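Local coordinates for short chain dehydrogenase (Leptospira borgpetersenii serovar Hardjo-bovis, PDB 6UH2), which binds NAD+ and probably acts as an oxidoreductase on CH-OH groups, as a member of the short-chain dehydrogenase/reductase family, at residues E35-E38 / S39-V43; K185-A188 / R189-P193. All coordinates share one frame; numbering follows the deposited sequence.

Contact 1 (E35-E38 / S39-V43)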
loop_
_atom_site.group_PDB
_atom_site.type_symbol
_atom_site.label_atom_id
_atom_site.label_comp_id
_atom_site.label_asym_id
_atom_site.label_seq_id
_atom_site.Cartn_x
_atom_site.Cartn_y
_atom_site.Cartn_z
ATOM N N GLU B 35 7.047 -15.546 -8.585
ATOM C CA GLU B 35 7.376 -15.141 -7.224
ATOM C C GLU B 35 6.123 -15.114 -6.355
ATOM O O GLU B 35 6.146 -15.553 -5.198
ATOM C CB GLU B 35 8.065 -13.772 -7.233
ATOM C CG GLU B 35 8.350 -13.206 -5.850
ATOM C CD GLU B 35 9.513 -13.904 -5.145
ATOM O OE1 GLU B 35 10.268 -14.648 -5.801
ATOM O OE2 GLU B 35 9.661 -13.708 -3.928
ATOM N N LEU B 36 5.012 -14.628 -6.907
ATOM C CA LEU B 36 3.776 -14.597 -6.131
ATOM C C LEU B 36 3.281 -16.006 -5.837
ATOM O O LEU B 36 2.805 -16.273 -4.731
ATOM C CB LEU B 36 2.696 -13.791 -6.861
ATOM C CG LEU B 36 2.982 -12.299 -7.117
ATOM C CD1 LEU B 36 1.729 -11.577 -7.632
ATOM C CD2 LEU B 36 3.509 -11.623 -5.852
ATOM N N VAL B 37 3.366 -16.913 -6.814
ATOM C CA VAL B 37 2.965 -18.302 -6.569
ATOM C C VAL B 37 3.791 -18.898 -5.439
ATOM O O VAL B 37 3.250 -19.454 -4.477
ATOM C CB VAL B 37 3.093 -19.142 -7.852
ATOM C CG1 VAL B 37 2.970 -20.638 -7.516
ATOM C CG2 VAL B 37 2.032 -18.728 -8.887
ATOM N N GLU B 38 5.119 -18.791 -5.545
ATOM C CA GLU B 38 5.996 -19.330 -4.516
ATOM C C GLU B 38 5.672 -18.747 -3.143
ATOM O O GLU B 38 5.638 -19.477 -2.148
ATOM C CB GLU B 38 7.449 -19.042 -4.893
ATOM C CG GLU B 38 8.472 -19.951 -4.245
ATOM C CD GLU B 38 9.877 -19.645 -4.721
ATOM O OE1 GLU B 38 10.585 -18.876 -4.035
ATOM O OE2 GLU B 38 10.262 -20.156 -5.796
ATOM N N SER B 39 5.422 -17.431 -3.072
ATOM C CA SER B 39 5.161 -16.789 -1.783
ATOM C C SER B 39 3.844 -17.259 -1.174
ATOM O O SER B 39 3.777 -17.564 0.024
ATOM C CB SER B 39 5.161 -15.272 -1.952
ATOM O OG SER B 39 6.449 -14.827 -2.312
ATOM N N TYR B 40 2.783 -17.327 -1.980
ATOM C CA TYR B 40 1.513 -17.811 -1.455
ATOM C C TYR B 40 1.607 -19.268 -1.016
ATOM O O TYR B 40 1.058 -19.643 0.025
ATOM C CB TYR B 40 0.408 -17.644 -2.494
ATOM C CG TYR B 40 -0.258 -16.290 -2.456
ATOM C CD1 TYR B 40 -1.044 -15.910 -1.370
ATOM C CD2 TYR B 40 -0.112 -15.396 -3.507
ATOM C CE1 TYR B 40 -1.672 -14.659 -1.339
ATOM C CE2 TYR B 40 -0.726 -14.155 -3.480
ATOM C CZ TYR B 40 -1.508 -13.795 -2.404
ATOM O OH TYR B 40 -2.120 -12.560 -2.396
ATOM N N LEU B 41 2.311 -20.105 -1.782
ATOM C CA LEU B 41 2.482 -21.492 -1.343
ATOM C C LEU B 41 3.231 -21.574 -0.016
ATOM O O LEU B 41 2.942 -22.449 0.810
ATOM C CB LEU B 41 3.217 -22.302 -2.412
ATOM C CG LEU B 41 2.449 -22.576 -3.702
ATOM C CD1 LEU B 41 3.393 -23.180 -4.732
ATOM C CD2 LEU B 41 1.244 -23.489 -3.438
ATOM N N SER B 42 4.181 -20.665 0.224
ATOM C CA SER B 42 4.963 -20.761 1.450
ATOM C C SER B 42 4.164 -20.358 2.687
ATOM O O SER B 42 4.537 -20.749 3.798
ATOM C CB SER B 42 6.232 -19.920 1.337
ATOM O OG SER B 42 5.930 -18.551 1.535
ATOM N N VAL B 43 3.068 -19.614 2.525
ATOM C CA VAL B 43 2.191 -19.275 3.646
ATOM C C VAL B 43 0.938 -20.148 3.616
ATOM O O VAL B 43 -0.127 -19.740 4.089
ATOM C CB VAL B 43 1.840 -17.774 3.652
ATOM C CG1 VAL B 43 3.112 -16.954 3.914
ATOM C CG2 VAL B 43 1.179 -17.343 2.334
#
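Ser39 reaches back one helical turn to Glu35 with two donors at once. Its amide N meets Glu35 O at 2.9 Å, and its hydroxyl OG, standing beside its own backbone N (chi1 -66°), gives Glu35 O a second hydrogen bond of 3.0 Å. The two donors come from opposite faces of the carbonyl plane, so the bifurcated acceptor is gripped from both. Ser42 splits its donors: N bonds Glu38 O one turn back, whereas Ser42 OG turns to Ser39 O at 2.8 Å. Between these, Tyr40 N and Leu41 N donate straight bonds to Leu36 O and Val37 O, each 2.9 Å long. The ring carbon Tyr40 CD2 lies obliquely near Leu36 O, at 3.3 Å.

Between the two segments the apolar side-chain contact is Val37 CG1 to Leu41 CD1, 3.8 Å, the two side chains lying alongside and pointing the same way.

Helix 31-42 is the crossover between strands 22-26 and 46-51; Val37 and Leu41 pack on Val47 of strand 46-51 and on Phe64 of the neighbouring strand 64-68. Tyr40 turns to helix 231-240, meeting Phe238, with its OH hydrogen-bonded to Thr241, while Ser39 touches Val234 on that helix.

Contact 2 (K185-A188 / R189-P193)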
loop_
_atom_site.group_PDB
_atom_site.type_symbol
_atom_site.label_atom_id
_atom_site.label_comp_id
_atom_site.label_asym_id
_atom_site.label_seq_id
_atom_site.Cartn_x
_atom_site.Cartn_y
_atom_site.Cartn_z
ATOM N N LYS B 185 -10.804 1.034 -9.866
ATOM C CA LYS B 185 -11.706 1.946 -9.167
ATOM C C LYS B 185 -13.154 1.664 -9.525
ATOM O O LYS B 185 -14.033 1.679 -8.655
ATOM C CB LYS B 185 -11.362 3.404 -9.506
ATOM C CG LYS B 185 -9.913 3.803 -9.205
ATOM C CD LYS B 185 -9.653 5.260 -9.617
ATOM C CE LYS B 185 -8.369 5.806 -9.009
ATOM N NZ LYS B 185 -7.201 4.993 -9.396
ATOM N N TYR B 186 -13.431 1.423 -10.807
ATOM C CA TYR B 186 -14.805 1.163 -11.224
ATOM C C TYR B 186 -15.374 -0.066 -10.526
ATOM O O TYR B 186 -16.484 -0.030 -9.967
ATOM C CB TYR B 186 -14.863 0.967 -12.732
ATOM C CG TYR B 186 -16.267 0.720 -13.250
ATOM C CD1 TYR B 186 -16.817 -0.571 -13.256
ATOM C CD2 TYR B 186 -17.039 1.768 -13.733
ATOM C CE1 TYR B 186 -18.102 -0.803 -13.738
ATOM C CE2 TYR B 186 -18.325 1.546 -14.228
ATOM C CZ TYR B 186 -18.849 0.260 -14.225
ATOM O OH TYR B 186 -20.120 0.036 -14.708
ATOM N N LEU B 187 -14.642 -1.180 -10.589
ATOM C CA LEU B 187 -15.167 -2.419 -10.042
ATOM C C LEU B 187 -15.185 -2.378 -8.521
ATOM O O LEU B 187 -16.078 -2.969 -7.897
ATOM C CB LEU B 187 -14.347 -3.604 -10.541
ATOM C CG LEU B 187 -14.986 -4.952 -10.191
ATOM C CD1 LEU B 187 -16.374 -5.048 -10.838
ATOM C CD2 LEU B 187 -14.086 -6.079 -10.629
ATOM N N ALA B 188 -14.220 -1.678 -7.910
ATOM C CA ALA B 188 -14.254 -1.502 -6.462
ATOM C C ALA B 188 -15.575 -0.885 -6.030
ATOM O O ALA B 188 -16.198 -1.326 -5.061
ATOM C CB ALA B 188 -13.097 -0.626 -6.004
ATOM N N ARG B 189 -16.011 0.156 -6.734
ATOM C CA ARG B 189 -17.273 0.781 -6.364
ATOM C C ARG B 189 -18.444 -0.122 -6.716
ATOM O O ARG B 189 -19.399 -0.246 -5.938
ATOM C CB ARG B 189 -17.411 2.142 -7.050
ATOM C CG ARG B 189 -18.558 2.967 -6.497
ATOM C CD ARG B 189 -18.544 4.386 -7.031
ATOM N NE ARG B 189 -19.614 5.182 -6.436
ATOM C CZ ARG B 189 -19.788 6.483 -6.652
ATOM N NH1 ARG B 189 -18.955 7.142 -7.454
ATOM N NH2 ARG B 189 -20.788 7.127 -6.059
ATOM N N TYR B 190 -18.369 -0.789 -7.869
ATOM C CA TYR B 190 -19.468 -1.639 -8.328
ATOM C C TYR B 190 -19.652 -2.863 -7.435
ATOM O O TYR B 190 -20.788 -3.247 -7.121
ATOM C CB TYR B 190 -19.210 -2.067 -9.772
ATOM C CG TYR B 190 -20.417 -2.665 -10.478
ATOM C CD1 TYR B 190 -21.338 -1.853 -11.130
ATOM C CD2 TYR B 190 -20.634 -4.046 -10.485
ATOM C CE1 TYR B 190 -22.438 -2.391 -11.784
ATOM C CE2 TYR B 190 -21.732 -4.593 -11.145
ATOM C CZ TYR B 190 -22.626 -3.761 -11.787
ATOM O OH TYR B 190 -23.716 -4.305 -12.420
ATOM N N ALA B 191 -18.549 -3.499 -7.033
ATOM C CA ALA B 191 -18.602 -4.752 -6.292
ATOM C C ALA B 191 -18.683 -4.562 -4.782
ATOM O O ALA B 191 -18.940 -5.539 -4.070
ATOM C CB ALA B 191 -17.376 -5.619 -6.611
ATOM N N ALA B 192 -18.461 -3.349 -4.282
ATOM C CA ALA B 192 -18.485 -3.118 -2.840
ATOM C C ALA B 192 -19.768 -3.566 -2.145
ATOM O O ALA B 192 -19.661 -4.118 -1.038
ATOM C CB ALA B 192 -18.226 -1.633 -2.548
ATOM N N PRO B 193 -20.979 -3.367 -2.693
ATOM C CA PRO B 193 -22.189 -3.825 -1.978
ATOM C C PRO B 193 -22.205 -5.313 -1.697
ATOM O O PRO B 193 -22.936 -5.755 -0.799
ATOM C CB PRO B 193 -23.334 -3.433 -2.922
ATOM C CG PRO B 193 -22.794 -2.331 -3.751
ATOM C CD PRO B 193 -21.320 -2.594 -3.902
#
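This is a local, turn-to-turn contact at the C-terminal end of the long helix 171-191, where Tyr186 and Leu187 meet Tyr190 and Ala191 one turn on. The backbone does most of the joining. Arg189 N bonds Lys185 O, Tyr190 N bonds Tyr186 O, and Ala191 N closes on Leu187 O at 2.7 Å, each a bond from one residue to the fourth before it. The last step, Ala192 N to Ala188 O, is weak and bent to 126°, as the chain passes into the 3-10 segment 192-193.

On the exposed side the two tyrosines follow each other along the helix, both with CG opposite the backbone N (chi1 -179° for Tyr186 and -166° for Tyr190), which sends their rings out in a similar direction. The nearest approach is Tyr186 OH to Tyr190 CD1, 4.2 Å, with Tyr186 CE1 at 4.3 Å from the same atom; the rings meet obliquely. Leu187 bridges to the buried side: its CD1 approaches Tyr190 CB at 4.3 Å, and its CG lies 4.4 Å from Ala191 CB.

Leu187 and Ala191 also rest on Ser129 and Phe133 of helix 111-139, and Leu187 and Ala188 on Val198 of strand 197-203. Across the dimer interface, Ala188 packs on Ile261 of the second subunit and Ala192 on Pro223 of that subunit. The arrangement belongs to the Rossmann-type fold of the short-chain dehydrogenases, in which this helix carries the cofactor-binding residues Tyr173 and Lys177 nearer its start.

How the contacts relate
From the N terminus, the chain runs through strand 22-26 into helix 31-42, whose final turns form contact 1, and then into strand 46-51. Contact 2 comes much later, in the last turns of helix 171-191, which leads through the 3-10 segment at 192-193 toward strand 197-203. The two are in series, neither nested nor crossed, and neither closes a long loop, since each joins successive turns of one helix. The centres of contact 1 and contact 2 lie about 27 Å apart, and the nearest atoms of contact 1 and contact 2 about 16 Å. Contact 1 ties strands 46-51 and 64-68 to helix 231-240, contact 2 helix 111-139 to strand 197-203; the seven-stranded parallel sheet connects these regions.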